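Local atomic coordinates of hypothetical glycoside hydrolase (PDB entry 3TAW), a protein that is of unknown function but probably belongs to the glycoside hydrolases, with a chain rich in antiparallel sheet that probably folds as a five-bladed beta-propeller. Residues S180-L185 against D256-L261; D188-A193 against P250-K255; K231-R236 against A286-N291. One frame throughout, in Å; residues are numbered along the deposited sequence. Where two conformers were deposited one is given.

Contact 1 of 3, residues S180-L185 against D256-L261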
# COMPACT_ATOMS: atom_id res chain seq x y z
N SER A 180 1.46 2.45 6.17
CA SER A 180 2.72 2.99 5.66
C SER A 180 3.71 3.13 6.81
O SER A 180 3.65 4.11 7.57
CB SER A 180 2.45 4.37 5.04
OG SER A 180 1.50 4.25 4.00
N LEU A 181 4.59 2.15 6.94
CA LEU A 181 5.65 2.20 7.94
C LEU A 181 6.65 3.31 7.59
O LEU A 181 6.93 3.58 6.41
CB LEU A 181 6.42 0.88 7.99
CG LEU A 181 5.90 -0.16 8.96
CD1 LEU A 181 4.52 -0.59 8.57
CD2 LEU A 181 6.90 -1.34 8.94
N VAL A 182 7.20 3.93 8.61
CA VAL A 182 8.25 4.91 8.39
C VAL A 182 9.59 4.22 8.09
O VAL A 182 10.03 3.32 8.81
CB VAL A 182 8.36 5.89 9.56
CG1 VAL A 182 9.59 6.79 9.39
CG2 VAL A 182 7.09 6.77 9.64
N THR A 183 10.20 4.66 6.99
CA THR A 183 11.49 4.19 6.49
C THR A 183 12.38 5.41 6.29
O THR A 183 11.92 6.55 6.29
CB THR A 183 11.36 3.46 5.13
OG1 THR A 183 10.99 4.41 4.11
CG2 THR A 183 10.35 2.30 5.21
N THR A 184 13.67 5.15 6.05
CA THR A 184 14.58 6.19 5.61
C THR A 184 15.63 5.56 4.71
O THR A 184 15.69 4.35 4.63
CB THR A 184 15.24 6.90 6.80
OG1 THR A 184 15.78 8.17 6.38
CG2 THR A 184 16.33 6.05 7.44
N LEU A 185 16.42 6.39 4.02
CA LEU A 185 17.52 5.88 3.22
C LEU A 185 18.82 6.11 3.94
O LEU A 185 19.12 7.24 4.38
CB LEU A 185 17.53 6.49 1.82
CG LEU A 185 16.65 5.68 0.85
CD1 LEU A 185 15.18 5.88 1.15
CD2 LEU A 185 16.98 5.95 -0.63
N ASP A 256 13.85 17.04 5.58
CA ASP A 256 12.78 18.03 5.49
C ASP A 256 11.45 17.61 6.09
O ASP A 256 10.50 18.40 6.07
CB ASP A 256 12.60 18.45 4.04
CG ASP A 256 13.85 19.10 3.49
OD1 ASP A 256 14.30 20.06 4.14
OD2 ASP A 256 14.43 18.62 2.49
N GLY A 257 11.39 16.38 6.60
CA GLY A 257 10.18 15.83 7.20
C GLY A 257 9.90 14.42 6.73
O GLY A 257 10.64 13.87 5.88
N ILE A 258 8.83 13.83 7.27
CA ILE A 258 8.42 12.49 6.88
C ILE A 258 7.43 12.62 5.74
O ILE A 258 6.38 13.24 5.89
CB ILE A 258 7.83 11.70 8.05
CG1 ILE A 258 8.85 11.57 9.20
CG2 ILE A 258 7.37 10.31 7.58
CD1 ILE A 258 8.24 11.17 10.54
N VAL A 259 7.80 12.08 4.58
CA VAL A 259 6.98 12.18 3.39
C VAL A 259 6.04 10.97 3.32
O VAL A 259 6.49 9.84 3.36
CB VAL A 259 7.85 12.23 2.11
CG1 VAL A 259 6.97 12.34 0.87
CG2 VAL A 259 8.84 13.41 2.18
N LEU A 260 4.74 11.24 3.20
CA LEU A 260 3.73 10.20 3.06
C LEU A 260 3.01 10.34 1.73
O LEU A 260 2.34 11.34 1.50
CB LEU A 260 2.72 10.27 4.21
CG LEU A 260 1.53 9.32 4.16
CD1 LEU A 260 2.02 7.85 4.33
CD2 LEU A 260 0.39 9.71 5.19
N LEU A 261 3.17 9.36 0.85
CA LEU A 261 2.37 9.26 -0.35
C LEU A 261 1.05 8.59 0.02
O LEU A 261 1.02 7.58 0.73
CB LEU A 261 3.10 8.46 -1.44
CG LEU A 261 4.10 9.19 -2.33
CD1 LEU A 261 5.25 9.85 -1.54
CD2 LEU A 261 4.71 8.29 -3.42
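Ser180 meets Leu260, and Val182 meets Ile258, across two buried strands of one sheet in what is probably a five-bladed beta-propeller, the fold of this family's clan. The strands are not bonded partners. Strand 244-254 pairs in parallel with 179-186 and then turns back antiparallel as 257-265, so 180-185 and 256-261 are two places apart in the sheet and run in opposite directions. Their CA atoms stay 7.7 Å apart at Val182 and Ile258, and what joins the segments directly is side-chain packing.

The apolar part is methyl against methyl. In Val182 the CG1 branch lies anti to the backbone N (chi1 172°), which leaves CG2 beside that nitrogen and on the side where Ile258 arrives. Val182 CG2 meets Ile258 CG2 at 4.1 Å, the two side chains crossing at about a right angle. The touch is light, one branch end from each residue. Phe200 and Tyr202 of strand 199-203 pack on Val182 as well, and Tyr202 also reaches Ile258.

No polar bond crosses the contact. Ser180 OG turns instead to the strand in between, where it bonds to Pro249 O, its stronger partner, and also to Gly248 O, the two having to share one proton. Thr183 OG1 likewise bonds to that strand, at Ala251 O.

Leu260 closes the contact on the serine. Its CB does not aim at Ser180, but a chi1 of 175° turns CG away from its own backbone nitrogen and the end of the chain swings closer, so that the Leu260 CD1 methyl comes to rest 3.6 Å from Ser180 CB and 3.7 Å from Ser180 OG.

Contact 2 of 3, residues D188-A193 against P250-K255; sequences DKQVIA and PAILTK
Gln190 and Ile252 keep their CA atoms 8.7 Å apart, and Ala193 and Leu253 theirs 7.7 Å, with no hydrogen bond between the segments, which are next-but-one neighbours, each bonded to strand 179-186. Both residues of 188-193 that make contact, Gln190 and Ala193, send their CB toward the other segment.

Gln190 does most of the reaching. Its side chain runs out fully extended from the backbone (chi1 -172°), which carries the amide across to Ile252 at about a right angle. There Gln190 NE2 lies 3.8 Å from Ile252 CG1 and slightly farther from the CD1 methyl, so the amide nitrogen rests alongside an apolar branch. Its polar needs are met by others: NE2 bonds to Thr183 OG1, and it gives a second hydrogen bond, 3.0 Å long, to a water. That water in turn donates to Pro250 O at 2.8 Å, so a single molecule bridges the two segments. Two bonds on one NH2 group should fix the rotation of the amide.

At the other end the contact is wholly apolar and looser, with Ala193 CB and Leu253 CD2 at 4.3 Å.

The whole is side-chain packing over the middle strand of three in one sheet, probably part of a propeller blade, with one water completing it. That middle strand, 179-186, pairs antiparallel with 189-192 along one edge, through Val191 with Thr184, and just past the strand's end through Ala193 with Val182; along the other it pairs parallel with 244-254, through Thr183 with Ala251 and Leu253. Beyond them, Ile192 bonds by its backbone to Met125 of strand 117-125, while Ile252 pairs with Val259 of 257-265 and packs on Phe356, a residue of the magnesium site.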
# COMPACT_ATOMS: atom_id res chain seq x y z
N ASP A 188 22.05 4.37 -0.17
CA ASP A 188 21.06 3.94 -1.14
C ASP A 188 20.11 2.88 -0.57
O ASP A 188 19.29 2.34 -1.32
CB ASP A 188 21.72 3.43 -2.43
CG ASP A 188 22.51 2.14 -2.23
OD1 ASP A 188 22.54 1.60 -1.11
OD2 ASP A 188 23.10 1.65 -3.22
N LYS A 189 20.22 2.57 0.72
CA LYS A 189 19.50 1.45 1.32
C LYS A 189 18.28 1.94 2.10
O LYS A 189 18.41 2.68 3.06
CB LYS A 189 20.45 0.68 2.22
CG LYS A 189 19.86 -0.56 2.83
CD LYS A 189 20.81 -1.11 3.87
CE LYS A 189 20.40 -2.47 4.36
NZ LYS A 189 21.53 -2.97 5.28
N GLN A 190 17.09 1.50 1.69
CA GLN A 190 15.84 1.91 2.33
C GLN A 190 15.44 0.92 3.42
O GLN A 190 15.21 -0.26 3.15
CB GLN A 190 14.73 2.05 1.30
CG GLN A 190 13.45 2.68 1.89
CD GLN A 190 12.46 3.14 0.83
OE1 GLN A 190 12.64 2.84 -0.36
NE2 GLN A 190 11.41 3.87 1.24
N VAL A 191 15.42 1.43 4.66
CA VAL A 191 15.16 0.60 5.83
C VAL A 191 14.14 1.24 6.77
O VAL A 191 14.03 2.47 6.87
CB VAL A 191 16.46 0.35 6.65
CG1 VAL A 191 17.48 -0.46 5.83
CG2 VAL A 191 17.10 1.67 7.10
N ILE A 192 13.43 0.38 7.49
CA ILE A 192 12.50 0.81 8.54
C ILE A 192 13.30 1.65 9.57
O ILE A 192 14.44 1.32 9.93
CB ILE A 192 11.78 -0.40 9.16
CG1 ILE A 192 10.85 -1.03 8.13
CG2 ILE A 192 11.01 0.01 10.43
CD1 ILE A 192 10.38 -2.49 8.50
N ALA A 193 12.71 2.78 9.97
CA ALA A 193 13.36 3.77 10.82
C ALA A 193 12.49 4.06 12.02
O ALA A 193 11.30 4.41 11.85
CB ALA A 193 13.57 5.05 10.04
N PRO A 250 5.16 2.74 1.97
CA PRO A 250 5.84 3.20 3.17
C PRO A 250 6.30 4.67 3.11
O PRO A 250 6.67 5.18 2.03
CB PRO A 250 7.04 2.25 3.28
CG PRO A 250 6.56 0.99 2.61
CD PRO A 250 5.76 1.50 1.45
N ALA A 251 6.20 5.33 4.26
CA ALA A 251 6.60 6.72 4.41
C ALA A 251 8.12 6.81 4.44
O ALA A 251 8.81 5.84 4.79
CB ALA A 251 6.02 7.30 5.70
N ILE A 252 8.62 8.00 4.09
CA ILE A 252 10.06 8.26 3.96
C ILE A 252 10.50 9.43 4.82
O ILE A 252 10.10 10.58 4.57
CB ILE A 252 10.46 8.54 2.50
CG1 ILE A 252 10.02 7.37 1.60
CG2 ILE A 252 11.97 8.70 2.40
CD1 ILE A 252 10.38 7.53 0.13
N LEU A 253 11.36 9.14 5.80
CA LEU A 253 11.91 10.15 6.71
C LEU A 253 13.06 10.84 6.01
O LEU A 253 14.07 10.20 5.73
CB LEU A 253 12.40 9.47 7.99
CG LEU A 253 13.25 10.24 8.99
CD1 LEU A 253 12.50 11.43 9.49
CD2 LEU A 253 13.70 9.30 10.16
N THR A 254 12.90 12.12 5.71
CA THR A 254 13.94 12.92 5.08
C THR A 254 14.35 14.02 6.04
O THR A 254 13.70 14.22 7.08
CB THR A 254 13.46 13.57 3.74
OG1 THR A 254 12.56 14.64 4.02
CG2 THR A 254 12.74 12.53 2.79
N LYS A 255 15.42 14.75 5.70
CA LYS A 255 15.80 15.92 6.52
C LYS A 255 14.71 17.00 6.59
O LYS A 255 14.69 17.81 7.55
CB LYS A 255 17.08 16.56 5.97
CG LYS A 255 18.30 15.68 6.12
CD LYS A 255 18.70 15.46 7.57
CE LYS A 255 19.80 14.44 7.69
NZ LYS A 255 20.12 14.11 9.10
O HOH W 1 8.56 4.03 0.32

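Contact 3 of 3, residues K231-R236 against A286-N291. With EDO (1,2-ethanediol), chain H; EDO (1,2-ethanediol), chain S.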
# COMPACT_ATOMS: atom_id res chain seq x y z
N LYS A 231 -7.07 11.44 14.49
CA LYS A 231 -7.02 11.74 13.07
C LYS A 231 -5.92 12.75 12.78
O LYS A 231 -6.05 13.92 13.11
CB LYS A 231 -8.38 12.29 12.61
CG LYS A 231 -9.51 11.27 12.67
CD LYS A 231 -10.85 11.97 12.44
CE LYS A 231 -12.02 11.12 12.89
NZ LYS A 231 -13.30 11.89 12.78
N LEU A 232 -4.82 12.30 12.17
CA LEU A 232 -3.72 13.21 11.82
C LEU A 232 -4.12 14.19 10.71
O LEU A 232 -3.76 15.38 10.73
CB LEU A 232 -2.48 12.41 11.39
CG LEU A 232 -1.62 11.88 12.55
CD1 LEU A 232 -2.36 10.96 13.49
CD2 LEU A 232 -0.37 11.16 11.97
N PHE A 233 -4.85 13.67 9.73
CA PHE A 233 -5.58 14.52 8.81
C PHE A 233 -6.72 13.72 8.18
O PHE A 233 -6.87 12.51 8.45
CB PHE A 233 -4.70 15.26 7.78
CG PHE A 233 -4.03 14.40 6.72
CD1 PHE A 233 -4.68 14.08 5.52
CD2 PHE A 233 -2.71 14.00 6.86
CE1 PHE A 233 -4.04 13.36 4.53
CE2 PHE A 233 -2.07 13.26 5.86
CZ PHE A 233 -2.72 12.94 4.70
N SER A 234 -7.56 14.43 7.44
CA SER A 234 -8.83 13.88 7.01
C SER A 234 -9.17 14.39 5.61
O SER A 234 -8.58 15.37 5.12
CB SER A 234 -9.94 14.33 7.97
OG SER A 234 -9.71 13.93 9.30
N PRO A 235 -10.15 13.75 4.97
CA PRO A 235 -10.66 14.27 3.72
C PRO A 235 -11.16 15.71 3.87
O PRO A 235 -11.61 16.09 4.93
CB PRO A 235 -11.81 13.32 3.38
CG PRO A 235 -11.43 12.04 4.09
CD PRO A 235 -10.83 12.50 5.36
N ARG A 236 -11.03 16.48 2.81
CA ARG A 236 -11.26 17.92 2.89
C ARG A 236 -12.05 18.45 1.70
O ARG A 236 -11.79 18.11 0.54
CB ARG A 236 -9.93 18.65 3.02
CG ARG A 236 -8.96 18.30 1.97
CD ARG A 236 -7.65 19.02 2.06
NE ARG A 236 -6.80 18.50 0.99
CZ ARG A 236 -5.63 18.99 0.60
NH1 ARG A 236 -5.08 20.06 1.20
NH2 ARG A 236 -4.99 18.39 -0.40
N ALA A 286 1.75 14.10 1.82
CA ALA A 286 1.79 14.89 3.04
C ALA A 286 3.20 14.85 3.62
O ALA A 286 3.97 13.95 3.32
CB ALA A 286 0.79 14.37 4.06
N LEU A 287 3.48 15.82 4.48
CA LEU A 287 4.77 15.97 5.13
C LEU A 287 4.54 16.15 6.61
O LEU A 287 3.74 17.01 7.02
CB LEU A 287 5.50 17.20 4.58
CG LEU A 287 6.95 17.40 5.01
CD1 LEU A 287 7.79 16.27 4.36
CD2 LEU A 287 7.45 18.81 4.62
N PHE A 288 5.21 15.35 7.43
CA PHE A 288 5.12 15.47 8.88
C PHE A 288 6.47 15.83 9.48
O PHE A 288 7.53 15.56 8.91
CB PHE A 288 4.64 14.16 9.51
CG PHE A 288 3.23 13.80 9.15
CD1 PHE A 288 2.18 14.25 9.90
CD2 PHE A 288 2.95 13.02 8.02
CE1 PHE A 288 0.87 13.94 9.56
CE2 PHE A 288 1.63 12.71 7.68
CZ PHE A 288 0.61 13.18 8.46
N ASP A 289 6.43 16.46 10.63
CA ASP A 289 7.64 16.85 11.33
C ASP A 289 8.42 15.60 11.83
O ASP A 289 7.82 14.62 12.25
CB ASP A 289 7.28 17.76 12.48
CG ASP A 289 8.49 18.24 13.24
OD1 ASP A 289 9.13 19.20 12.75
OD2 ASP A 289 8.75 17.67 14.33
N VAL A 290 9.74 15.64 11.76
CA VAL A 290 10.57 14.49 12.15
C VAL A 290 10.57 14.21 13.65
O VAL A 290 10.79 13.06 14.06
CB VAL A 290 12.02 14.61 11.63
CG1 VAL A 290 12.02 14.77 10.11
CG2 VAL A 290 12.76 15.76 12.32
N ASN A 291 10.34 15.24 14.46
CA ASN A 291 10.37 15.12 15.92
C ASN A 291 8.99 14.87 16.52
O ASN A 291 8.86 14.15 17.51
CB ASN A 291 11.01 16.38 16.51
CG ASN A 291 12.47 16.51 16.12
OD1 ASN A 291 12.90 17.50 15.51
ND2 ASN A 291 13.23 15.47 16.42
C1 EDO H . 11.71 18.60 9.63
O1 EDO H . 10.77 18.14 10.59
C2 EDO H . 11.36 20.00 9.15
O2 EDO H . 11.27 20.86 10.29
C1 EDO S . 13.19 11.54 15.95
O1 EDO S . 13.57 10.16 16.11
C2 EDO S . 13.74 12.10 14.65
O2 EDO S . 13.17 11.38 13.55
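Phe233 and Leu232, neighbours on an irregular segment, pack together against Ala286 and Phe288 at the end of strand 281-288. The tight part is around Phe233. Its CG takes the crowded position between the backbone N and the carbonyl carbon (chi1 69°), which drives the ring into the strand. Phe233 CE2 then meets Ala286 CB at 3.6 Å and Phe288 CZ at 3.7 Å. Phe288 CZ arrives at the edge of the Phe233 ring, in its plane, while Phe233 stands obliquely to the Phe288 ring. Leu232 adds its CD2 methyl, 3.9 Å from Phe288 CE1 and likewise oblique to that ring. Tyr202 stacks on Phe288, and Tyr262 sets an edge-to-face contact with Phe233.

Past Phe288 the chain leaves the strand, and Asp289 to Asn291 make no contact with 231-236. Two 1,2-ethanediol molecules, probably from the crystallisation liquor, lie here instead. One takes a nearly straight bond from Val290 N to its O1 (2.9 Å, 169°) and gives one to Asp289 OD1; the other donates to Val290 O.

Each side has its motif. On the loose one, Asn291 N bonds to Asp289 OD2 at 2.9 Å, from above the carboxylate plane, an Asx turn just past the end of the strand. The packed side is a classic beta bulge, Leu232 and Phe233 both facing Val208.

Contacts 1 and 2 share their framework: 180-185 lies between the two segments of contact 2, and 250-255 lies between those of contact 1, so each contact reaches across a strand of the other. Contact 3 joins the same sheet one strand further on, with Ile258 N 2.7 Å from Phe288 O. Contacts 1 and 3 are buried, but contact 1 rests on methyls beside a hydroxyl that bonds to backbone carbonyls, whereas contact 3 is aromatic and brings in an irregular segment. Contact 2 is only partly buried and is the one bridged by a water. Val290 joins contact 3 to contact 2 by packing on Leu253.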